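Local atomic coordinates of mirolysin (Tannerella forsythia, PDB entry 6R7V), a protein that probably cleaves peptide bonds as a zinc metallopeptidase of the pappalysin family, caught here as the latent zymogen, its cysteine switch closed on the zinc. Residues Y23-D28 with F169-Q174; N87-F92 with P246-T251; E131-K136 with P177-V182; F189-S194 with Y199-T204. The protein carries 1 engineered substitution. One frame throughout, in Å; residues are numbered along the deposited sequence. Where two conformers were deposited one is given.

How the contacts relate
Contacts 1 and 3 are buried, whereas contacts 2 and 4 are only partly so. Contacts 1 and 3 use neighbouring pieces of one connection, between strands 165-167 and 182-185, and touch through Phe173 and Asp180. They differ in chemistry: contact 1 is an aromatic ring against a helix, while contact 3 is built round a buried lysine ammonium with a carboxylate, a carbonyl and water. Contact 4 follows strand 182-185 and leads into helix 203-212; it is held by a salt bridge and hydrogen bonds, several of them through water. Contact 2, about 23 Å from the chain centre, is apolar and lies far from contact 3, about 36 Å between centres, on the opposite side of the molecule.

Contact 1 (Y23-D28 with F169-Q174); sequences YQRITD and FPFEFQ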
loop_
_atom_site.group_PDB
_atom_site.type_symbol
_atom_site.label_atom_id
_atom_site.label_comp_id
_atom_site.label_asym_id
_atom_site.label_seq_id
_atom_site.Cartn_x
_atom_site.Cartn_y
_atom_site.Cartn_z
ATOM N N TYR A 23 -6.126 -17.936 8.521
ATOM C CA TYR A 23 -6.632 -18.567 7.302
ATOM C C TYR A 23 -8.160 -18.470 7.265
ATOM O O TYR A 23 -8.736 -18.122 6.224
ATOM C CB TYR A 23 -6.184 -20.046 7.238
ATOM C CG TYR A 23 -6.665 -20.742 5.985
ATOM C CD1 TYR A 23 -6.039 -20.523 4.757
ATOM C CD2 TYR A 23 -7.807 -21.537 6.002
ATOM C CE1 TYR A 23 -6.497 -21.144 3.591
ATOM C CE2 TYR A 23 -8.284 -22.143 4.843
ATOM C CZ TYR A 23 -7.632 -21.937 3.638
ATOM O OH TYR A 23 -8.098 -22.556 2.500
ATOM N N GLN A 24 -8.821 -18.802 8.396
ATOM C CA GLN A 24 -10.283 -18.727 8.489
ATOM C C GLN A 24 -10.736 -17.276 8.252
ATOM O O GLN A 24 -11.672 -17.069 7.477
ATOM C CB GLN A 24 -10.775 -19.250 9.851
ATOM C CG GLN A 24 -12.291 -19.194 10.052
ATOM C CD GLN A 24 -13.019 -20.177 9.171
ATOM O OE1 GLN A 24 -12.863 -21.396 9.287
ATOM N NE2 GLN A 24 -13.827 -19.664 8.267
ATOM N N ARG A 25 -10.077 -16.287 8.896
ATOM C CA ARG A 25 -10.420 -14.866 8.776
ATOM C C ARG A 25 -10.291 -14.378 7.347
ATOM O O ARG A 25 -11.154 -13.639 6.875
ATOM C CB ARG A 25 -9.550 -13.994 9.687
ATOM C CG ARG A 25 -9.993 -13.995 11.144
ATOM C CD ARG A 25 -9.420 -12.792 11.878
ATOM N NE ARG A 25 -8.493 -13.183 12.943
ATOM C CZ ARG A 25 -7.170 -13.066 12.874
ATOM N NH1 ARG A 25 -6.596 -12.552 11.793
ATOM N NH2 ARG A 25 -6.411 -13.452 13.889
ATOM N N ILE A 26 -9.230 -14.789 6.647
ATOM C CA ILE A 26 -9.040 -14.355 5.261
ATOM C C ILE A 26 -10.098 -14.993 4.364
ATOM O O ILE A 26 -10.691 -14.305 3.529
ATOM C CB ILE A 26 -7.604 -14.667 4.778
ATOM C CG1 ILE A 26 -6.559 -13.831 5.537
ATOM C CG2 ILE A 26 -7.481 -14.443 3.268
ATOM C CD1 ILE A 26 -5.114 -14.421 5.469
ATOM N N THR A 27 -10.359 -16.299 4.552
ATOM C CA THR A 27 -11.372 -16.997 3.764
ATOM C C THR A 27 -12.743 -16.364 3.980
ATOM O O THR A 27 -13.453 -16.184 2.989
ATOM C CB THR A 27 -11.373 -18.486 4.124
ATOM O OG1 THR A 27 -10.060 -18.992 3.903
ATOM C CG2 THR A 27 -12.380 -19.305 3.318
ATOM N N ASP A 28 -13.109 -16.011 5.242
ATOM C CA ASP A 28 -14.402 -15.379 5.555
ATOM C C ASP A 28 -14.497 -14.039 4.847
ATOM O O ASP A 28 -15.508 -13.725 4.222
ATOM C CB ASP A 28 -14.601 -15.153 7.070
ATOM C CG ASP A 28 -14.770 -16.376 7.948
ATOM O OD1 ASP A 28 -15.224 -17.418 7.435
ATOM O OD2 ASP A 28 -14.483 -16.274 9.160
ATOM N N PHE A 169 -3.359 -5.450 6.479
ATOM C CA PHE A 169 -4.514 -5.640 5.611
ATOM C C PHE A 169 -5.836 -5.295 6.298
ATOM O O PHE A 169 -5.942 -5.465 7.522
ATOM C CB PHE A 169 -4.574 -7.110 5.167
ATOM C CG PHE A 169 -3.528 -7.507 4.161
ATOM C CD1 PHE A 169 -2.390 -8.199 4.555
ATOM C CD2 PHE A 169 -3.684 -7.197 2.820
ATOM C CE1 PHE A 169 -1.387 -8.513 3.630
ATOM C CE2 PHE A 169 -2.704 -7.558 1.884
ATOM C CZ PHE A 169 -1.573 -8.230 2.292
ATOM N N PRO A 170 -6.889 -4.941 5.519
ATOM C CA PRO A 170 -8.178 -4.592 6.134
ATOM C C PRO A 170 -8.821 -5.700 6.959
ATOM O O PRO A 170 -9.547 -5.372 7.908
ATOM C CB PRO A 170 -9.072 -4.287 4.929
ATOM C CG PRO A 170 -8.126 -3.837 3.855
ATOM C CD PRO A 170 -6.867 -4.615 4.073
ATOM N N PHE A 171 -8.559 -6.994 6.652
ATOM C CA PHE A 171 -9.188 -8.054 7.448
ATOM C C PHE A 171 -8.685 -8.049 8.899
ATOM O O PHE A 171 -9.291 -8.696 9.761
ATOM C CB PHE A 171 -9.005 -9.466 6.820
ATOM C CG PHE A 171 -7.670 -10.133 7.129
ATOM C CD1 PHE A 171 -6.547 -9.868 6.356
ATOM C CD2 PHE A 171 -7.539 -10.996 8.205
ATOM C CE1 PHE A 171 -5.318 -10.473 6.644
ATOM C CE2 PHE A 171 -6.294 -11.560 8.526
ATOM C CZ PHE A 171 -5.193 -11.283 7.746
ATOM N N GLU A 172 -7.564 -7.376 9.151
ATOM C CA GLU A 172 -6.953 -7.282 10.478
ATOM C C GLU A 172 -7.436 -6.038 11.237
ATOM O O GLU A 172 -7.061 -5.886 12.407
ATOM C CB GLU A 172 -5.399 -7.204 10.370
ATOM C CG GLU A 172 -4.751 -8.078 9.286
ATOM C CD GLU A 172 -3.228 -8.131 9.250
ATOM O OE1 GLU A 172 -2.595 -7.667 8.265
ATOM O OE2 GLU A 172 -2.666 -8.676 10.225
ATOM N N PHE A 173 -8.220 -5.133 10.590
ATOM C CA PHE A 173 -8.591 -3.872 11.238
ATOM C C PHE A 173 -9.372 -4.076 12.534
ATOM O O PHE A 173 -9.029 -3.449 13.547
ATOM C CB PHE A 173 -9.372 -2.955 10.292
ATOM C CG PHE A 173 -9.568 -1.584 10.892
ATOM C CD1 PHE A 173 -8.590 -0.611 10.765
ATOM C CD2 PHE A 173 -10.678 -1.305 11.690
ATOM C CE1 PHE A 173 -8.759 0.652 11.327
ATOM C CE2 PHE A 173 -10.848 -0.036 12.256
ATOM C CZ PHE A 173 -9.875 0.928 12.086
ATOM N N GLN A 174 -10.403 -4.919 12.509
ATOM C CA GLN A 174 -11.243 -5.113 13.689
ATOM C C GLN A 174 -10.410 -5.557 14.885
ATOM O O GLN A 174 -10.563 -4.962 15.958
ATOM C CB GLN A 174 -12.359 -6.114 13.372
ATOM C CG GLN A 174 -13.231 -6.514 14.583
ATOM C CD GLN A 174 -14.346 -7.454 14.198
ATOM O OE1 GLN A 174 -14.133 -8.513 13.589
ATOM N NE2 GLN A 174 -15.564 -7.097 14.568
#
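Ile26 lays its CG1 branch squarely over one face of the Phe171 ring. This CH-pi contact measures 3.6 Å from Ile26 CG1 to the ring centroid and lies 12° off the ring normal, with Ile26 CD1 reaching on to Phe171 CZ at 3.9 Å. On the opposite face sits Glu172 CG, so the ring is held between an aliphatic branch of the helix and its own chain neighbour.

Arg25 approaches differently. Its NH1 comes to the ring edge, 3.4 Å from Phe171 CE2, with guanidinium and ring planes 21° apart, nearly coplanar; the cation therefore lies beside the ring and not over its pi face. A bend at chi3 (-116°) turns the guanidinium back toward this rim, while Arg25 CB packs on Phe171 CD2 at 3.9 Å.

Lys22 and Trp29 of the same helix, 20-32, also touch Phe171, and Phe169 meets the zinc ligand His211 with its ring. No hydrogen bond joins the two segments. Helix 20-32, which follows the switch cysteine Cys6 and probably belongs to the pro-segment, is held here by an aliphatic branch over a ring face and a guanidinium at its edge, so shape fit, not directional hydrogen bonding, sets the pairing.

Contact 2 (N87-F92 with P246-T251); sequences NTPSAF and PSFPKT
Pro89 and Phe248 mark the closest backbone approach, 7.4 Å from CA to CA, where both chains are extended and share no hydrogen bond. The contact is made by side chains alone, and Phe248 is at its centre. With CG anti to the backbone N (chi1 176°), the Phe248 ring reaches across to the other segment and presents one face to Pro89. Pro89 CB stands 3.7 Å from the ring centroid, 9° off the normal, a CH-pi contact over the middle of the ring, and Pro89 CG reaches Phe248 CD1 at 3.5 Å. The opposite face is covered by Pro249 CB. Because the Phe248-Pro249 peptide is cis, the proline folds back on the aromatic ring that precedes it, and Phe248 ends up between two prolines.

Phe92 approaches the rim of this ring, its CE2 lying 3.9 Å from Phe248 CE1 near the Phe248 plane; the two ring planes stand at 75° and their centroids 6.0 Å apart. Ala91 CB adds a looser touch at 4.3 Å from Phe248 CZ. The turn that brings Pro89 and Phe92 to the same ring is closed by Phe92 N bonding to Pro89 O at 2.8 Å.

Phe92 also packs on Met262 and Ala91 on Pro259. The pairing thus joins the start of the short helix 90-93 to the long connection between strands 243-244 and 269-270, just beyond Cys245 of the Cys245-Cys274 disulfide.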
loop_
_atom_site.group_PDB
_atom_site.type_symbol
_atom_site.label_atom_id
_atom_site.label_comp_id
_atom_site.label_asym_id
_atom_site.label_seq_id
_atom_site.Cartn_x
_atom_site.Cartn_y
_atom_site.Cartn_z
ATOM N N ASN A 87 3.967 4.520 -20.663
ATOM C CA ASN A 87 4.818 3.324 -20.766
ATOM C C ASN A 87 4.024 2.013 -20.641
ATOM O O ASN A 87 4.586 0.952 -20.933
ATOM C CB ASN A 87 5.919 3.291 -19.691
ATOM C CG ASN A 87 6.954 4.379 -19.717
ATOM O OD1 ASN A 87 7.005 5.217 -20.622
ATOM N ND2 ASN A 87 7.816 4.369 -18.699
ATOM N N THR A 88 2.761 2.060 -20.167
ATOM C CA THR A 88 1.988 0.812 -20.029
ATOM C C THR A 88 1.856 0.172 -21.416
ATOM O O THR A 88 1.434 0.883 -22.330
ATOM C CB THR A 88 0.610 1.058 -19.432
ATOM O OG1 THR A 88 0.752 1.785 -18.214
ATOM C CG2 THR A 88 -0.145 -0.244 -19.138
ATOM N N PRO A 89 2.254 -1.108 -21.646
ATOM C CA PRO A 89 2.066 -1.692 -23.002
ATOM C C PRO A 89 0.625 -1.524 -23.474
ATOM O O PRO A 89 -0.297 -1.673 -22.662
ATOM C CB PRO A 89 2.420 -3.169 -22.806
ATOM C CG PRO A 89 3.352 -3.161 -21.608
ATOM C CD PRO A 89 2.788 -2.107 -20.697
ATOM N N SER A 90 0.430 -1.173 -24.742
ATOM C CA SER A 90 -0.910 -0.937 -25.298
ATOM C C SER A 90 -1.834 -2.103 -25.031
ATOM O O SER A 90 -3.009 -1.857 -24.791
ATOM C CB SER A 90 -0.846 -0.646 -26.792
ATOM O OG SER A 90 -0.216 -1.721 -27.460
ATOM N N ALA A 91 -1.317 -3.361 -25.013
ATOM C CA ALA A 91 -2.161 -4.525 -24.737
ATOM C C ALA A 91 -2.752 -4.523 -23.319
ATOM O O ALA A 91 -3.789 -5.155 -23.100
ATOM C CB ALA A 91 -1.400 -5.815 -24.978
ATOM N N PHE A 92 -2.127 -3.801 -22.374
ATOM C CA PHE A 92 -2.613 -3.720 -20.993
ATOM C C PHE A 92 -3.195 -2.343 -20.649
ATOM O O PHE A 92 -3.886 -2.216 -19.627
ATOM C CB PHE A 92 -1.492 -4.025 -20.006
ATOM C CG PHE A 92 -0.906 -5.423 -19.958
ATOM C CD1 PHE A 92 -1.728 -6.545 -19.912
ATOM C CD2 PHE A 92 0.471 -5.610 -19.878
ATOM C CE1 PHE A 92 -1.177 -7.830 -19.804
ATOM C CE2 PHE A 92 1.016 -6.887 -19.793
ATOM C CZ PHE A 92 0.187 -7.988 -19.718
ATOM N N PRO A 246 11.846 -6.059 -16.316
ATOM C CA PRO A 246 11.639 -6.990 -17.429
ATOM C C PRO A 246 11.285 -6.290 -18.736
ATOM O O PRO A 246 10.967 -5.089 -18.768
ATOM C CB PRO A 246 10.416 -7.817 -16.974
ATOM C CG PRO A 246 10.411 -7.700 -15.488
ATOM C CD PRO A 246 10.807 -6.257 -15.274
ATOM N N SER A 247 11.330 -7.056 -19.820
ATOM C CA SER A 247 10.994 -6.525 -21.130
ATOM C C SER A 247 9.675 -7.103 -21.600
ATOM O O SER A 247 9.403 -8.287 -21.410
ATOM C CB SER A 247 12.101 -6.812 -22.139
ATOM O OG SER A 247 11.849 -6.138 -23.363
ATOM N N PHE A 248 8.844 -6.258 -22.150
ATOM C CA PHE A 248 7.544 -6.694 -22.640
ATOM C C PHE A 248 7.662 -7.378 -24.000
ATOM O O PHE A 248 8.325 -6.837 -24.893
ATOM C CB PHE A 248 6.573 -5.510 -22.767
ATOM C CG PHE A 248 5.236 -5.896 -23.354
ATOM C CD1 PHE A 248 4.239 -6.442 -22.553
ATOM C CD2 PHE A 248 4.987 -5.748 -24.716
ATOM C CE1 PHE A 248 3.019 -6.832 -23.102
ATOM C CE2 PHE A 248 3.752 -6.124 -25.258
ATOM C CZ PHE A 248 2.776 -6.658 -24.442
ATOM N N PRO A 249 6.934 -8.496 -24.231
ATOM C CA PRO A 249 6.128 -9.259 -23.266
ATOM C C PRO A 249 6.955 -10.275 -22.483
ATOM O O PRO A 249 7.973 -10.796 -22.989
ATOM C CB PRO A 249 5.109 -9.974 -24.165
ATOM C CG PRO A 249 5.835 -10.195 -25.470
ATOM C CD PRO A 249 6.908 -9.120 -25.573
ATOM N N LYS A 250 6.543 -10.541 -21.225
ATOM C CA LYS A 250 7.174 -11.593 -20.427
ATOM C C LYS A 250 6.126 -12.666 -20.163
ATOM O O LYS A 250 5.125 -12.391 -19.523
ATOM C CB LYS A 250 7.783 -11.071 -19.116
ATOM C CG LYS A 250 8.590 -12.173 -18.397
ATOM C CD LYS A 250 9.390 -11.676 -17.223
ATOM C CE LYS A 250 10.068 -12.836 -16.515
ATOM N NZ LYS A 250 10.818 -12.353 -15.322
ATOM N N THR A 251 6.332 -13.873 -20.671
ATOM C CA THR A 251 5.371 -14.948 -20.434
ATOM C C THR A 251 5.937 -15.881 -19.356
ATOM O O THR A 251 7.124 -15.798 -19.036
ATOM C CB THR A 251 5.094 -15.696 -21.755
ATOM O OG1 THR A 251 6.308 -16.296 -22.198
ATOM C CG2 THR A 251 4.561 -14.790 -22.857
#

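Contact 3 (E131-K136 with P177-V182); sequences EMDNVK and PNTDGV
Lys136 NZ donates a hydrogen bond to Thr179 O, 2.8 Å away and in the carbonyl plane. Beyond CG the lysine chain is extended, which carries NZ past the Thr179 side chain; on the way Lys136 CD packs against Thr179 CB at 3.8 Å. Two further partners complete the first shell of NZ: Asp133 OD1, in a salt bridge of 3.0 Å met from above the carboxylate plane, and water 1 at 2.7 Å, which passes a hydrogen bond on to Gly181 O. The buried charge is therefore met by one carboxylate, one carbonyl and one water. The other carboxylate oxygen, Asp133 OD2, rests against Thr179 CB at 3.5 Å.

Gly181 leads directly into strand 182-185, which pairs with the short antiparallel strand 165-167; the latter is consistent with the metzincin edge strand that borders the active-site cleft. Residues about strand 165-167 position the first shell: Tyr166 OH hydrogen-bonds Asp133 OD1, and Gln168 OE1 bonds Thr179 OG1. Tyr166, Trp155 and Val183 also touch the Lys136 side chain. Farther along the backbone, water 2 donates to both Lys136 O and Asn178 O, tying the two 3-10 turns together. Asp180, whose CB points away from the 131-136 segment, forms a salt bridge with Arg297 and a hydrogen bond with Trp212.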
loop_
_atom_site.group_PDB
_atom_site.type_symbol
_atom_site.label_atom_id
_atom_site.label_comp_id
_atom_site.label_asym_id
_atom_site.label_seq_id
_atom_site.Cartn_x
_atom_site.Cartn_y
_atom_site.Cartn_z
ATOM N N GLU A 131 7.877 -7.736 12.805
ATOM C CA GLU A 131 7.399 -8.741 13.756
ATOM C C GLU A 131 6.853 -8.117 15.052
ATOM O O GLU A 131 5.786 -8.519 15.520
ATOM C CB GLU A 131 8.542 -9.721 14.078
ATOM C CG GLU A 131 9.031 -10.518 12.870
ATOM C CD GLU A 131 9.858 -9.812 11.808
ATOM O OE1 GLU A 131 10.508 -8.789 12.124
ATOM O OE2 GLU A 131 9.862 -10.297 10.653
ATOM N N MET A 132 7.570 -7.124 15.610
ATOM C CA MET A 132 7.187 -6.432 16.839
ATOM C C MET A 132 6.198 -5.293 16.604
ATOM O O MET A 132 5.486 -4.913 17.543
ATOM C CB MET A 132 8.434 -5.840 17.523
ATOM C CG MET A 132 9.415 -6.876 18.040
ATOM S SD MET A 132 10.910 -6.122 18.751
ATOM C CE MET A 132 10.205 -5.281 20.199
ATOM N N ASP A 133 6.205 -4.683 15.385
ATOM C CA ASP A 133 5.408 -3.474 15.072
ATOM C C ASP A 133 5.824 -2.338 16.021
ATOM O O ASP A 133 5.035 -1.441 16.337
ATOM C CB ASP A 133 3.883 -3.749 15.189
ATOM C CG ASP A 133 3.124 -3.806 13.881
ATOM O OD1 ASP A 133 3.665 -3.322 12.857
ATOM O OD2 ASP A 133 1.999 -4.318 13.881
ATOM N N ASN A 134 7.085 -2.365 16.480
ATOM C CA ASN A 134 7.533 -1.396 17.468
ATOM C C ASN A 134 7.542 0.061 16.959
ATOM O O ASN A 134 7.470 0.985 17.784
ATOM C CB ASN A 134 8.895 -1.769 18.086
ATOM C CG ASN A 134 10.041 -2.153 17.154
ATOM O OD1 ASN A 134 9.864 -2.486 15.974
ATOM N ND2 ASN A 134 11.264 -2.143 17.693
ATOM N N VAL A 135 7.567 0.286 15.626
ATOM C CA VAL A 135 7.562 1.685 15.152
ATOM C C VAL A 135 6.199 2.352 15.450
ATOM O O VAL A 135 6.087 3.582 15.433
ATOM C CB VAL A 135 7.922 1.757 13.629
ATOM C CG1 VAL A 135 6.742 1.325 12.748
ATOM C CG2 VAL A 135 8.371 3.165 13.228
ATOM N N LYS A 136 5.168 1.531 15.711
ATOM C CA LYS A 136 3.808 2.028 15.874
ATOM C C LYS A 136 3.450 2.286 17.320
ATOM O O LYS A 136 2.297 2.627 17.610
ATOM C CB LYS A 136 2.819 1.006 15.269
ATOM C CG LYS A 136 3.111 0.718 13.812
ATOM C CD LYS A 136 2.099 -0.262 13.243
ATOM C CE LYS A 136 2.391 -0.524 11.772
ATOM N NZ LYS A 136 1.656 -1.716 11.253
ATOM N N PRO A 177 -6.780 -2.606 15.523
ATOM C CA PRO A 177 -7.025 -1.256 15.007
ATOM C C PRO A 177 -5.882 -0.276 15.187
ATOM O O PRO A 177 -5.658 0.555 14.320
ATOM C CB PRO A 177 -8.261 -0.795 15.795
ATOM C CG PRO A 177 -8.289 -1.652 17.030
ATOM C CD PRO A 177 -7.780 -2.980 16.555
ATOM N N ASN A 178 -5.151 -0.399 16.279
ATOM C CA ASN A 178 -4.093 0.569 16.578
ATOM C C ASN A 178 -2.802 0.351 15.773
ATOM O O ASN A 178 -1.914 1.230 15.819
ATOM C CB ASN A 178 -3.762 0.590 18.080
ATOM C CG ASN A 178 -4.932 0.489 19.024
ATOM O OD1 ASN A 178 -5.809 1.348 19.059
ATOM N ND2 ASN A 178 -4.950 -0.560 19.835
ATOM N N THR A 179 -2.695 -0.731 14.987
ATOM C CA THR A 179 -1.498 -0.940 14.143
ATOM C C THR A 179 -1.861 -0.880 12.652
ATOM O O THR A 179 -0.996 -1.117 11.794
ATOM C CB THR A 179 -0.822 -2.262 14.505
ATOM O OG1 THR A 179 -1.780 -3.326 14.503
ATOM C CG2 THR A 179 -0.113 -2.191 15.825
ATOM N N ASP A 180 -3.092 -0.437 12.335
ATOM C CA ASP A 180 -3.497 -0.288 10.954
ATOM C C ASP A 180 -2.720 0.854 10.286
ATOM O O ASP A 180 -2.470 1.898 10.906
ATOM C CB ASP A 180 -5.011 -0.057 10.832
ATOM C CG ASP A 180 -5.465 0.031 9.383
ATOM O OD1 ASP A 180 -5.165 -0.907 8.609
ATOM O OD2 ASP A 180 -6.043 1.052 9.019
ATOM N N GLY A 181 -2.258 0.621 9.059
ATOM C CA GLY A 181 -1.476 1.603 8.334
ATOM C C GLY A 181 -0.341 0.957 7.599
ATOM O O GLY A 181 -0.362 -0.274 7.348
ATOM N N VAL A 182 0.649 1.799 7.212
ATOM C CA VAL A 182 1.770 1.298 6.413
ATOM C C VAL A 182 3.077 1.852 6.928
ATOM O O VAL A 182 3.127 2.935 7.544
ATOM C CB VAL A 182 1.630 1.534 4.880
ATOM C CG1 VAL A 182 0.303 0.984 4.336
ATOM C CG2 VAL A 182 1.794 3.002 4.508
HETATM O O HOH W 1 1.843 -1.700 8.527
HETATM O O HOH W 2 -0.363 2.749 17.529
#

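Contact 4 (F189-S194 with Y199-T204); sequences FGRDGS and YDKGRT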
loop_
_atom_site.group_PDB
_atom_site.type_symbol
_atom_site.label_atom_id
_atom_site.label_comp_id
_atom_site.label_asym_id
_atom_site.label_seq_id
_atom_site.Cartn_x
_atom_site.Cartn_y
_atom_site.Cartn_z
ATOM N N PHE A 189 11.354 6.465 0.439
ATOM C CA PHE A 189 10.175 7.281 0.645
ATOM C C PHE A 189 10.313 8.530 -0.167
ATOM O O PHE A 189 11.357 9.199 -0.110
ATOM C CB PHE A 189 9.980 7.611 2.145
ATOM C CG PHE A 189 8.586 8.035 2.512
ATOM C CD1 PHE A 189 8.273 9.378 2.692
ATOM C CD2 PHE A 189 7.558 7.098 2.597
ATOM C CE1 PHE A 189 6.970 9.763 3.028
ATOM C CE2 PHE A 189 6.260 7.491 2.908
ATOM C CZ PHE A 189 5.984 8.812 3.170
ATOM N N GLY A 190 9.275 8.845 -0.926
ATOM C CA GLY A 190 9.327 10.016 -1.793
ATOM C C GLY A 190 10.005 9.740 -3.112
ATOM O O GLY A 190 10.521 8.635 -3.361
ATOM N N ARG A 191 10.005 10.747 -3.986
ATOM C CA ARG A 191 10.558 10.606 -5.331
ATOM C C ARG A 191 11.830 11.415 -5.482
ATOM O O ARG A 191 11.839 12.599 -5.136
ATOM C CB ARG A 191 9.505 11.058 -6.349
ATOM C CG ARG A 191 10.014 11.019 -7.794
ATOM C CD ARG A 191 8.852 10.882 -8.775
ATOM N NE ARG A 191 7.979 12.062 -8.731
ATOM C CZ ARG A 191 6.784 12.108 -9.317
ATOM N NH1 ARG A 191 6.306 11.045 -9.950
ATOM N NH2 ARG A 191 6.050 13.209 -9.250
ATOM N N ASP A 192 12.891 10.794 -6.044
ATOM C CA ASP A 192 14.188 11.458 -6.259
ATOM C C ASP A 192 14.672 11.984 -4.879
ATOM O O ASP A 192 14.403 11.327 -3.870
ATOM C CB ASP A 192 14.087 12.540 -7.373
ATOM C CG ASP A 192 13.539 11.995 -8.688
ATOM O OD1 ASP A 192 13.693 10.776 -8.942
ATOM O OD2 ASP A 192 12.966 12.791 -9.475
ATOM N N GLY A 193 15.371 13.123 -4.823
ATOM C CA GLY A 193 15.843 13.635 -3.543
ATOM C C GLY A 193 16.695 12.636 -2.794
ATOM O O GLY A 193 17.649 12.090 -3.358
ATOM N N SER A 194 16.316 12.366 -1.529
ATOM C CA SER A 194 17.044 11.436 -0.672
ATOM C C SER A 194 16.730 9.968 -0.942
ATOM O O SER A 194 17.406 9.091 -0.385
ATOM C CB SER A 194 16.768 11.731 0.801
ATOM O OG SER A 194 15.382 11.633 1.107
ATOM N N TYR A 199 14.662 2.143 -6.004
ATOM C CA TYR A 199 13.347 2.331 -5.397
ATOM C C TYR A 199 13.256 3.786 -4.970
ATOM O O TYR A 199 13.226 4.125 -3.784
ATOM C CB TYR A 199 13.104 1.317 -4.246
ATOM C CG TYR A 199 13.384 -0.104 -4.677
ATOM C CD1 TYR A 199 12.515 -0.778 -5.528
ATOM C CD2 TYR A 199 14.533 -0.766 -4.257
ATOM C CE1 TYR A 199 12.783 -2.070 -5.956
ATOM C CE2 TYR A 199 14.805 -2.070 -4.667
ATOM C CZ TYR A 199 13.925 -2.718 -5.517
ATOM O OH TYR A 199 14.178 -4.008 -5.922
ATOM N N ASP A 200 13.291 4.667 -5.980
ATOM C CA ASP A 200 13.382 6.114 -5.794
ATOM C C ASP A 200 12.283 6.886 -6.522
ATOM O O ASP A 200 12.447 8.078 -6.753
ATOM C CB ASP A 200 14.758 6.630 -6.250
ATOM C CG ASP A 200 15.074 6.357 -7.712
ATOM O OD1 ASP A 200 14.399 5.479 -8.329
ATOM O OD2 ASP A 200 16.039 6.954 -8.223
ATOM N N LYS A 201 11.150 6.223 -6.869
ATOM C CA LYS A 201 10.048 6.940 -7.511
ATOM C C LYS A 201 8.778 6.878 -6.660
ATOM O O LYS A 201 7.701 7.232 -7.154
ATOM C CB LYS A 201 9.773 6.432 -8.946
ATOM C CG LYS A 201 10.987 6.459 -9.879
ATOM C CD LYS A 201 11.403 7.891 -10.141
ATOM C CE LYS A 201 12.615 8.028 -11.040
ATOM N NZ LYS A 201 12.922 9.463 -11.205
ATOM N N GLY A 202 8.924 6.502 -5.381
ATOM C CA GLY A 202 7.807 6.480 -4.443
ATOM C C GLY A 202 6.853 5.325 -4.619
ATOM O O GLY A 202 5.756 5.351 -4.028
ATOM N N ARG A 203 7.262 4.272 -5.366
ATOM C CA ARG A 203 6.327 3.163 -5.577
ATOM C C ARG A 203 6.308 2.155 -4.433
ATOM O O ARG A 203 5.407 1.327 -4.391
ATOM C CB ARG A 203 6.571 2.444 -6.920
ATOM C CG ARG A 203 5.713 2.993 -8.042
ATOM C CD ARG A 203 5.996 4.452 -8.388
ATOM N NE ARG A 203 4.994 4.950 -9.334
ATOM C CZ ARG A 203 5.169 4.978 -10.648
ATOM N NH1 ARG A 203 6.291 4.507 -11.189
ATOM N NH2 ARG A 203 4.206 5.432 -11.441
ATOM N N THR A 204 7.271 2.170 -3.521
ATOM C CA THR A 204 7.194 1.287 -2.354
ATOM C C THR A 204 5.906 1.645 -1.590
ATOM O O THR A 204 5.134 0.758 -1.194
ATOM C CB THR A 204 8.456 1.381 -1.481
ATOM O OG1 THR A 204 9.578 1.007 -2.290
ATOM C CG2 THR A 204 8.386 0.470 -0.276
HETATM O O HOH W 3 11.000 5.967 -3.382
HETATM O O HOH W 4 6.654 8.187 -9.587
HETATM O O HOH W 5 11.510 11.964 -11.604
#
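Asp192 is bonded to the 199-204 segment through both backbone and side chain. Its amide N donates to Asp200 O at 2.8 Å, nearly straight at 174°, and the same carbonyl oxygen receives a CA-H...O contact from Arg191. Its OD1 takes Lys201 NZ on the syn lone pair in a salt bridge of 2.7 Å, while water 5 accepts from Lys201 NZ and donates to Asp192 OD2; one oxygen thus holds the ammonium directly, the other through the water. A bend at chi2 (-66°) brings Lys201 CD alongside Arg191 CG.

Two more waters bridge polar atoms. Gly202 N lies near Gly190 O but at too poor an angle for a hydrogen bond; it donates instead to water 3, 2.7 Å from Gly190 O. Lys201 O accepts a hydrogen bond from water 4, itself held by Arg191 NH1 at 2.9 Å. The main partner of the Arg191 guanidinium, through NH2, is Glu76 of helix 64-77; Gln70 and Ser69 there accept from Gly190 N and Arg191 N, and Asp272 from Lys201 N.

Gly202 is the N-cap of helix 203-212, which supplies the zinc ligands His207 and His211: this is the approach to the active-site helix of a metzincin.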